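Local coordinates for protein tyrosinase (Aspergillus oryzae, PDB 6JU8) that probably hydroxylates L-tyrosine and oxidises L-dopa to L-dopaquinone with molecular oxygen at a dinuclear copper centre, an activity that leads to melanin, at residues H71-T76 with T216-E221; F227-D232 with M360-V365. The protein carries 1 engineered substitution. All coordinates share one frame; numbering follows the deposited sequence.

Interaction 1: residues H71-T76 with T216-E221; sequences HGAPWT and TSQKTE. With CU (copper (II) ion), chain C.
Trp75 points the edge of its six-membered ring at the side-chain amide of Gln218, with CZ2 lying 3.4 Å from OE1, close to the ring plane. The contact joins a loop of the type-3 dicopper domain of tyrosinase, which carries the copper ligand His71 and a cis peptide before Pro74, to the first strand of the β-hairpin 218-222/225-229. The two side chains approach from opposite directions with their flat groups steeply turned, the ring and amide planes 69° apart. Two smaller contacts complete the first shell: Ala73 CB rests 3.8 Å from Gln218 NE2, and Thr216 OG1 comes obliquely to Trp75 CH2 at 3.8 Å. The surface joined is small, and it is made by close packing, with the amide oxygen set against the C-H edge of the ring.

The order behind it lies within each segment. A bend at chi2 (-65°) folds the Gln218 side chain back, so that its NE2 donates to Thr216 O at 3.0 Å from above the carbonyl plane; at 131° about the hydrogen, this bond is far from straight. It helps to fix which end of the amide faces Ala73. Thr216 OG1 in turn donates to Ser217 O at 2.8 Å, which restrains the hydroxyl beside the indole. On the loop side, Trp75 takes a left-handed backbone conformation, and its ring carries Ala73 CA over one face, offset toward the rim. Further out, Ala73 O accepts a hydrogen bond from Tyr368 OH, and His71 ND1 makes a weak one to Val363 O. With His98 and His107 as the other protein ligands, His71 NE2 holds its copper at 2.1 Å, while a water oxygen sits 1.9 Å from the same copper.

Interaction 2: residues F227-D232 with M360-V365; sequences FDLPFD and MSSVPV
Ser362 O accepts the backbone N-H of Val365 at 3.0 Å, closing a β-turn with Val363 and Pro364 at its corners that presents the side chains of Ser362 and Val365 to Phe231. This turn belongs to the loop leading into helix 371-389 of the dicopper domain, and the residues it meets lie where the β-hairpin 218-222/225-229 ends and its chain bends away. That bend is an inverse gamma turn centred on Pro230, spanned by a weak bond of 2.9 Å from Phe231 N to Leu229 O.

The principal interaction is a CH-pi contact of almost textbook geometry. Val365 CG2 stands 3.5 Å from the centroid of the Phe231 ring and only 8° off its normal, so that a single methyl group sits over the middle of one face. Its near-equal spacing from the ring carbons, such as 3.6 Å to Phe231 CE2, follows from this central position. The branch responsible is the one lying between the backbone N and the carbonyl carbon of Val365, while CG1 stands anti to the carbonyl carbon. Phe231 in turn has CG opposite its own carbonyl carbon (chi1 -67°), which sends the ring toward the loop.

Ser362 approaches the same ring obliquely, with OG 3.5 Å from Phe231 CE2 and CB just as close to that carbon. A looser and less certain contact of 4.3 Å, between Ser362 CB and Leu229 CD1 in one of two conformers, extends the packing toward the strand. All four touching residues are buried, and Leu242, His359 and Gln218 also pack around Phe231. At the start of 360-365, Met360 O accepts a hydrogen bond from His336 ND1, a ligand of the second copper with His332 and His376.

Overall arrangement
Both interactions pack one β-hairpin against loops that carry or support copper ligands, and they touch each other beside the dinuclear site, with centres about 6 Å apart. Interaction 1 uses the start of strand 218-222 and the residues before it, is only partly buried, and relies on a ring edge meeting an amide. Interaction 2 uses the end of strand 225-229 and the turn and 3-10 segment after it, is fully buried, and is dominated by a methyl over a ring face. Paired strands bind them: Thr220 N probably donates to Phe227 O, and Lys219 NZ forms a salt bridge with Asp228 OD1. On the loop side, a backbone hydrogen bond joins Ala73 and Pro364.

Interaction 1: residues H71-T76 with T216-E221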
ATOM      1  N   HIS A  71       0.356  25.185  -6.228  1.00  9.62           N
ATOM      2  CA  HIS A  71      -0.628  24.673  -7.182  1.00  9.02           C
ATOM      3  C   HIS A  71      -2.059  24.891  -6.694  1.00  9.07           C
ATOM      4  O   HIS A  71      -2.926  25.219  -7.489  1.00 13.42           O
ATOM      5  CB  HIS A  71      -0.354  23.187  -7.379  1.00  9.65           C
ATOM      6  CG  HIS A  71      -1.151  22.504  -8.431  1.00  8.57           C
ATOM      7  ND1 HIS A  71      -2.206  21.675  -8.080  1.00 10.14           N
ATOM      8  CD2 HIS A  71      -1.093  22.507  -9.775  1.00 11.30           C
ATOM      9  CE1 HIS A  71      -2.735  21.191  -9.209  1.00 12.16           C
ATOM     10  NE2 HIS A  71      -2.086  21.673 -10.244  1.00 12.65           N
ATOM     11  N   GLY A  72      -2.340  24.668  -5.408  1.00 10.18           N
ATOM     12  CA  GLY A  72      -3.688  24.589  -4.881  1.00 10.31           C
ATOM     13  C   GLY A  72      -3.766  24.942  -3.415  1.00  8.86           C
ATOM     14  O   GLY A  72      -3.296  25.993  -2.981  1.00 10.35           O
ATOM     15  N   ALA A  73      -4.424  24.072  -2.654  1.00  9.32           N
ATOM     16  CA  ALA A  73      -4.583  24.279  -1.218  1.00  9.67           C
ATOM     17  C   ALA A  73      -3.214  24.262  -0.558  1.00  9.35           C
ATOM     18  O   ALA A  73      -2.333  23.509  -1.013  1.00  9.92           O
ATOM     19  CB  ALA A  73      -5.492  23.203  -0.628  1.00  9.76           C
ATOM     20  N   PRO A  74      -2.978  24.996   0.522  1.00  9.51           N
ATOM     21  CA  PRO A  74      -3.972  25.750   1.290  1.00  9.82           C
ATOM     22  C   PRO A  74      -4.280  27.161   0.807  1.00 10.87           C
ATOM     23  O   PRO A  74      -4.914  27.947   1.533  1.00 13.31           O
ATOM     24  CB  PRO A  74      -3.319  25.823   2.693  1.00 11.93           C
ATOM     25  CG  PRO A  74      -1.842  25.846   2.387  1.00 12.05           C
ATOM     26  CD  PRO A  74      -1.661  24.915   1.220  1.00  9.82           C
ATOM     27  N   TRP A  75      -3.854  27.508  -0.394  1.00 11.06           N
ATOM     28  CA  TRP A  75      -4.232  28.742  -1.060  1.00 11.78           C
ATOM     29  C   TRP A  75      -3.596  29.970  -0.416  1.00 12.69           C
ATOM     30  O   TRP A  75      -4.271  30.982  -0.214  1.00 16.86           O
ATOM     31  CB  TRP A  75      -5.762  28.863  -1.116  1.00 12.94           C
ATOM     32  CG  TRP A  75      -6.441  27.651  -1.686  1.00 11.97           C
ATOM     33  CD1 TRP A  75      -6.271  27.091  -2.928  1.00 12.81           C
ATOM     34  CD2 TRP A  75      -7.431  26.864  -1.024  1.00 11.85           C
ATOM     35  NE1 TRP A  75      -7.087  25.992  -3.073  1.00 12.62           N
ATOM     36  CE2 TRP A  75      -7.814  25.832  -1.910  1.00 11.97           C
ATOM     37  CE3 TRP A  75      -8.023  26.938   0.241  1.00 12.55           C
ATOM     38  CZ2 TRP A  75      -8.768  24.861  -1.587  1.00 12.62           C
ATOM     39  CZ3 TRP A  75      -8.962  25.977   0.563  1.00 14.19           C
ATOM     40  CH2 TRP A  75      -9.331  24.962  -0.337  1.00 13.43           C
ATOM     41  N   THR A  76      -2.297  29.897  -0.134  1.00 11.31           N
ATOM     42  CA  THR A  76      -1.588  30.987   0.509  1.00 12.28           C
ATOM     43  C   THR A  76      -0.658  31.709  -0.469  1.00 11.68           C
ATOM     44  O   THR A  76      -0.469  31.297  -1.597  1.00 11.93           O
ATOM     45  CB  THR A  76      -0.714  30.507   1.689  1.00 14.64           C
ATOM     46  OG1 THR A  76       0.399  29.761   1.170  1.00 16.50           O
ATOM     47  CG2 THR A  76      -1.467  29.587   2.635  1.00 19.02           C
ATOM     48  N   THR A 216      -7.883  21.802   4.192  1.00 12.37           N
ATOM     49  CA  THR A 216      -9.265  21.437   4.481  1.00 12.48           C
ATOM     50  C   THR A 216      -9.691  20.208   3.693  1.00 11.84           C
ATOM     51  O   THR A 216      -9.019  19.770   2.774  1.00 11.53           O
ATOM     52  CB  THR A 216     -10.222  22.594   4.148  1.00 13.25           C
ATOM     53  OG1 THR A 216     -10.196  22.855   2.748  1.00 14.61           O
ATOM     54  CG2 THR A 216      -9.777  23.880   4.855  1.00 17.45           C
ATOM     55  N   SER A 217     -10.853  19.666   4.061  1.00 11.93           N
ATOM     56  CA  SER A 217     -11.546  18.774   3.137  1.00 12.36           C
ATOM     57  C   SER A 217     -11.805  19.532   1.827  1.00 10.79           C
ATOM     58  O   SER A 217     -11.756  20.765   1.758  1.00 12.77           O
ATOM     59  CB  SER A 217     -12.848  18.257   3.712  1.00 12.68           C
ATOM     60  OG  SER A 217     -13.806  19.281   3.950  1.00 15.27           O
ATOM     61  N   GLN A 218     -12.041  18.762   0.766  1.00 10.34           N
ATOM     62  CA  GLN A 218     -12.193  19.312  -0.568  1.00 10.77           C
ATOM     63  C   GLN A 218     -13.436  18.749  -1.240  1.00 11.42           C
ATOM     64  O   GLN A 218     -13.597  17.544  -1.442  1.00 13.82           O
ATOM     65  CB  GLN A 218     -10.944  18.987  -1.395  1.00 11.71           C
ATOM     66  CG  GLN A 218      -9.656  19.462  -0.744  1.00 11.47           C
ATOM     67  CD  GLN A 218      -9.539  20.965  -0.628  1.00 12.17           C
ATOM     68  OE1 GLN A 218     -10.106  21.737  -1.411  1.00 12.67           O
ATOM     69  NE2 GLN A 218      -8.738  21.419   0.332  1.00 12.99           N
ATOM     70  N   LYS A 219     -14.390  19.612  -1.574  1.00 14.01           N
ATOM     71  CA  LYS A 219     -15.713  19.201  -2.045  1.00 15.46           C
ATOM     72  C   LYS A 219     -15.608  18.830  -3.530  1.00 15.82           C
ATOM     73  O   LYS A 219     -15.022  19.591  -4.294  1.00 22.82           O
ATOM     74  CB  LYS A 219     -16.799  20.256  -1.847  1.00 17.88           C
ATOM     75  CG  LYS A 219     -18.223  19.729  -2.055  1.00 19.55           C
ATOM     76  CD  LYS A 219     -19.215  20.860  -1.957  1.00 24.55           C
ATOM     77  CE  LYS A 219     -19.304  21.532  -0.604  1.00 27.52           C
ATOM     78  NZ  LYS A 219     -19.495  20.612   0.542  1.00 34.03           N
ATOM     79  N   THR A 220     -16.138  17.658  -3.843  1.00 14.89           N
ATOM     80  CA  THR A 220     -16.050  17.104  -5.191  1.00 16.15           C
ATOM     81  C   THR A 220     -17.398  16.510  -5.563  1.00 12.26           C
ATOM     82  O   THR A 220     -18.155  16.110  -4.685  1.00 16.01           O
ATOM     83  CB  THR A 220     -15.010  15.963  -5.245  0.68 18.82           C
ATOM     84  OG1 THR A 220     -14.847  15.468  -6.578  0.68 26.64           O
ATOM     85  CG2 THR A 220     -15.474  14.773  -4.419  0.68 22.77           C
ATOM     86  N   GLU A 221     -17.720  16.437  -6.838  1.00 13.28           N
ATOM     87  CA  GLU A 221     -18.957  15.800  -7.270  1.00 11.88           C
ATOM     88  C   GLU A 221     -18.663  14.397  -7.807  1.00 12.09           C
ATOM     89  O   GLU A 221     -17.746  14.196  -8.614  1.00 14.52           O
ATOM     90  CB  GLU A 221     -19.635  16.632  -8.352  1.00 13.77           C
ATOM     91  CG  GLU A 221     -20.000  18.049  -7.964  1.00 15.29           C
ATOM     92  CD  GLU A 221     -21.104  18.108  -6.931  1.00 13.28           C
ATOM     93  OE1 GLU A 221     -22.209  17.589  -7.179  1.00 14.62           O
ATOM     94  OE2 GLU A 221     -20.835  18.659  -5.849  1.00 16.77           O
TER
HETATM   95 CU    CU C 501      -2.078  21.968 -12.353  0.51 14.86          CU
HETATM   96  O   HOH W   1      -2.339  20.063 -12.484  1.00 22.12           O

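Interaction 2: residues F227-D232 with M360-V365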
ATOM      1  N   PHE A 227     -19.404  15.384  -2.294  1.00 11.49           N
ATOM      2  CA  PHE A 227     -18.663  14.695  -1.244  1.00 11.63           C
ATOM      3  C   PHE A 227     -17.508  15.571  -0.783  1.00 12.40           C
ATOM      4  O   PHE A 227     -16.843  16.177  -1.618  1.00 15.78           O
ATOM      5  CB  PHE A 227     -18.127  13.343  -1.749  1.00 12.36           C
ATOM      6  CG  PHE A 227     -19.276  12.419  -2.062  1.00 11.63           C
ATOM      7  CD1 PHE A 227     -19.864  11.605  -1.107  1.00 13.24           C
ATOM      8  CD2 PHE A 227     -19.809  12.441  -3.340  1.00 11.56           C
ATOM      9  CE1 PHE A 227     -20.970  10.830  -1.414  1.00 13.38           C
ATOM     10  CE2 PHE A 227     -20.911  11.655  -3.652  1.00 11.08           C
ATOM     11  CZ  PHE A 227     -21.484  10.849  -2.697  1.00 12.23           C
ATOM     12  N   ASP A 228     -17.286  15.611   0.528  1.00 12.52           N
ATOM     13  CA  ASP A 228     -16.141  16.309   1.084  1.00 12.13           C
ATOM     14  C   ASP A 228     -14.988  15.337   1.292  1.00 12.15           C
ATOM     15  O   ASP A 228     -14.926  14.536   2.234  1.00 15.58           O
ATOM     16  CB  ASP A 228     -16.555  17.002   2.383  1.00 15.11           C
ATOM     17  CG  ASP A 228     -17.627  18.055   2.166  1.00 18.68           C
ATOM     18  OD1 ASP A 228     -17.422  18.905   1.279  1.00 23.32           O
ATOM     19  OD2 ASP A 228     -18.672  18.030   2.840  1.00 34.52           O
ATOM     20  N   LEU A 229     -14.065  15.332   0.326  1.00 10.23           N
ATOM     21  CA  LEU A 229     -12.926  14.392   0.411  1.00 10.71           C
ATOM     22  C   LEU A 229     -12.096  14.756   1.617  1.00  9.94           C
ATOM     23  O   LEU A 229     -11.701  15.924   1.730  1.00 10.56           O
ATOM     24  CB  LEU A 229     -12.087  14.536  -0.869  0.71 10.86           C
ATOM     25  CG  LEU A 229     -12.812  14.228  -2.191  0.71 10.81           C
ATOM     26  CD1 LEU A 229     -11.867  14.386  -3.373  0.71 12.95           C
ATOM     27  CD2 LEU A 229     -13.369  12.817  -2.110  0.71 17.02           C
ATOM     28  N   PRO A 230     -11.864  13.811   2.526  1.00  9.55           N
ATOM     29  CA  PRO A 230     -11.293  14.156   3.841  1.00 10.11           C
ATOM     30  C   PRO A 230      -9.786  14.337   3.906  1.00 10.43           C
ATOM     31  O   PRO A 230      -9.100  13.769   4.765  1.00 11.98           O
ATOM     32  CB  PRO A 230     -11.712  12.965   4.713  1.00 11.32           C
ATOM     33  CG  PRO A 230     -11.730  11.793   3.753  1.00 12.07           C
ATOM     34  CD  PRO A 230     -12.264  12.388   2.465  1.00 11.34           C
ATOM     35  N   PHE A 231      -9.245  15.185   3.032  1.00 10.36           N
ATOM     36  CA  PHE A 231      -7.804  15.441   2.976  1.00  9.26           C
ATOM     37  C   PHE A 231      -7.327  16.123   4.251  1.00 11.13           C
ATOM     38  O   PHE A 231      -6.130  16.016   4.537  1.00 11.43           O
ATOM     39  CB  PHE A 231      -7.461  16.253   1.734  1.00 10.12           C
ATOM     40  CG  PHE A 231      -7.699  15.468   0.470  1.00  9.48           C
ATOM     41  CD1 PHE A 231      -7.038  14.279   0.207  1.00 10.11           C
ATOM     42  CD2 PHE A 231      -8.608  15.922  -0.478  1.00 10.47           C
ATOM     43  CE1 PHE A 231      -7.242  13.581  -0.958  1.00 10.04           C
ATOM     44  CE2 PHE A 231      -8.783  15.248  -1.673  1.00 10.61           C
ATOM     45  CZ  PHE A 231      -8.080  14.085  -1.945  1.00 10.42           C
ATOM     46  N   ASP A 232      -8.196  16.772   5.019  1.00 11.32           N
ATOM     47  CA  ASP A 232      -7.808  17.292   6.318  1.00 10.91           C
ATOM     48  C   ASP A 232      -7.436  16.195   7.313  1.00 10.90           C
ATOM     49  O   ASP A 232      -6.712  16.464   8.278  1.00 12.12           O
ATOM     50  CB  ASP A 232      -8.957  18.149   6.893  1.00 12.86           C
ATOM     51  CG  ASP A 232     -10.310  17.469   6.950  1.00 14.42           C
ATOM     52  OD1 ASP A 232     -10.644  16.642   6.080  1.00 13.29           O
ATOM     53  OD2 ASP A 232     -11.080  17.746   7.909  1.00 20.94           O
ATOM     54  N   MET A 360      -4.010  12.605  -6.019  1.00  8.34           N
ATOM     55  CA  MET A 360      -3.794  12.987  -7.407  1.00  8.32           C
ATOM     56  C   MET A 360      -5.080  13.310  -8.163  1.00  8.61           C
ATOM     57  O   MET A 360      -5.021  13.972  -9.213  1.00 10.03           O
ATOM     58  CB  MET A 360      -2.967  11.945  -8.169  1.00  9.00           C
ATOM     59  CG  MET A 360      -1.465  12.176  -8.000  1.00 10.30           C
ATOM     60  SD  MET A 360      -0.847  13.540  -9.030  1.00  9.95           S
ATOM     61  CE  MET A 360      -0.899  12.761 -10.652  1.00 11.03           C
ATOM     62  N   SER A 361      -6.239  12.865  -7.686  1.00  9.20           N
ATOM     63  CA  SER A 361      -7.466  13.179  -8.441  1.00  9.41           C
ATOM     64  C   SER A 361      -8.077  14.506  -8.052  1.00  9.95           C
ATOM     65  O   SER A 361      -9.075  14.899  -8.667  1.00 11.92           O
ATOM     66  CB  SER A 361      -8.527  12.092  -8.246  1.00 11.03           C
ATOM     67  OG  SER A 361      -9.077  12.219  -6.940  1.00 11.43           O
ATOM     68  N   SER A 362      -7.505  15.201  -7.093  1.00  9.44           N
ATOM     69  CA  SER A 362      -8.138  16.405  -6.555  1.00  9.70           C
ATOM     70  C   SER A 362      -7.213  17.591  -6.773  1.00  9.40           C
ATOM     71  O   SER A 362      -6.112  17.679  -6.205  1.00 10.31           O
ATOM     72  CB  SER A 362      -8.392  16.166  -5.055  1.00 10.76           C
ATOM     73  OG  SER A 362      -8.819  17.371  -4.455  1.00 14.50           O
ATOM     74  N   VAL A 363      -7.618  18.538  -7.626  1.00 10.15           N
ATOM     75  CA  VAL A 363      -6.738  19.676  -7.955  1.00 10.22           C
ATOM     76  C   VAL A 363      -6.186  20.349  -6.713  1.00 10.01           C
ATOM     77  O   VAL A 363      -4.978  20.643  -6.677  1.00 10.36           O
ATOM     78  CB  VAL A 363      -7.473  20.700  -8.839  1.00 13.37           C
ATOM     79  CG1 VAL A 363      -6.751  22.039  -8.886  1.00 17.11           C
ATOM     80  CG2 VAL A 363      -7.595  20.137 -10.257  1.00 20.67           C
ATOM     81  N   PRO A 364      -6.965  20.638  -5.669  1.00  9.62           N
ATOM     82  CA  PRO A 364      -6.387  21.338  -4.528  1.00 10.09           C
ATOM     83  C   PRO A 364      -5.224  20.627  -3.858  1.00  8.99           C
ATOM     84  O   PRO A 364      -4.443  21.320  -3.200  1.00  9.92           O
ATOM     85  CB  PRO A 364      -7.563  21.485  -3.556  1.00 11.46           C
ATOM     86  CG  PRO A 364      -8.788  21.389  -4.416  1.00 16.86           C
ATOM     87  CD  PRO A 364      -8.419  20.471  -5.553  1.00 11.38           C
ATOM     88  N   VAL A 365      -5.076  19.303  -3.970  1.00  8.99           N
ATOM     89  CA  VAL A 365      -4.042  18.603  -3.223  1.00  8.23           C
ATOM     90  C   VAL A 365      -3.170  17.693  -4.066  1.00  8.00           C
ATOM     91  O   VAL A 365      -2.278  17.041  -3.506  1.00  9.24           O
ATOM     92  CB  VAL A 365      -4.623  17.817  -2.023  1.00  9.74           C
ATOM     93  CG1 VAL A 365      -5.227  18.769  -0.997  1.00 10.64           C
ATOM     94  CG2 VAL A 365      -5.641  16.784  -2.491  1.00  9.69           C
TER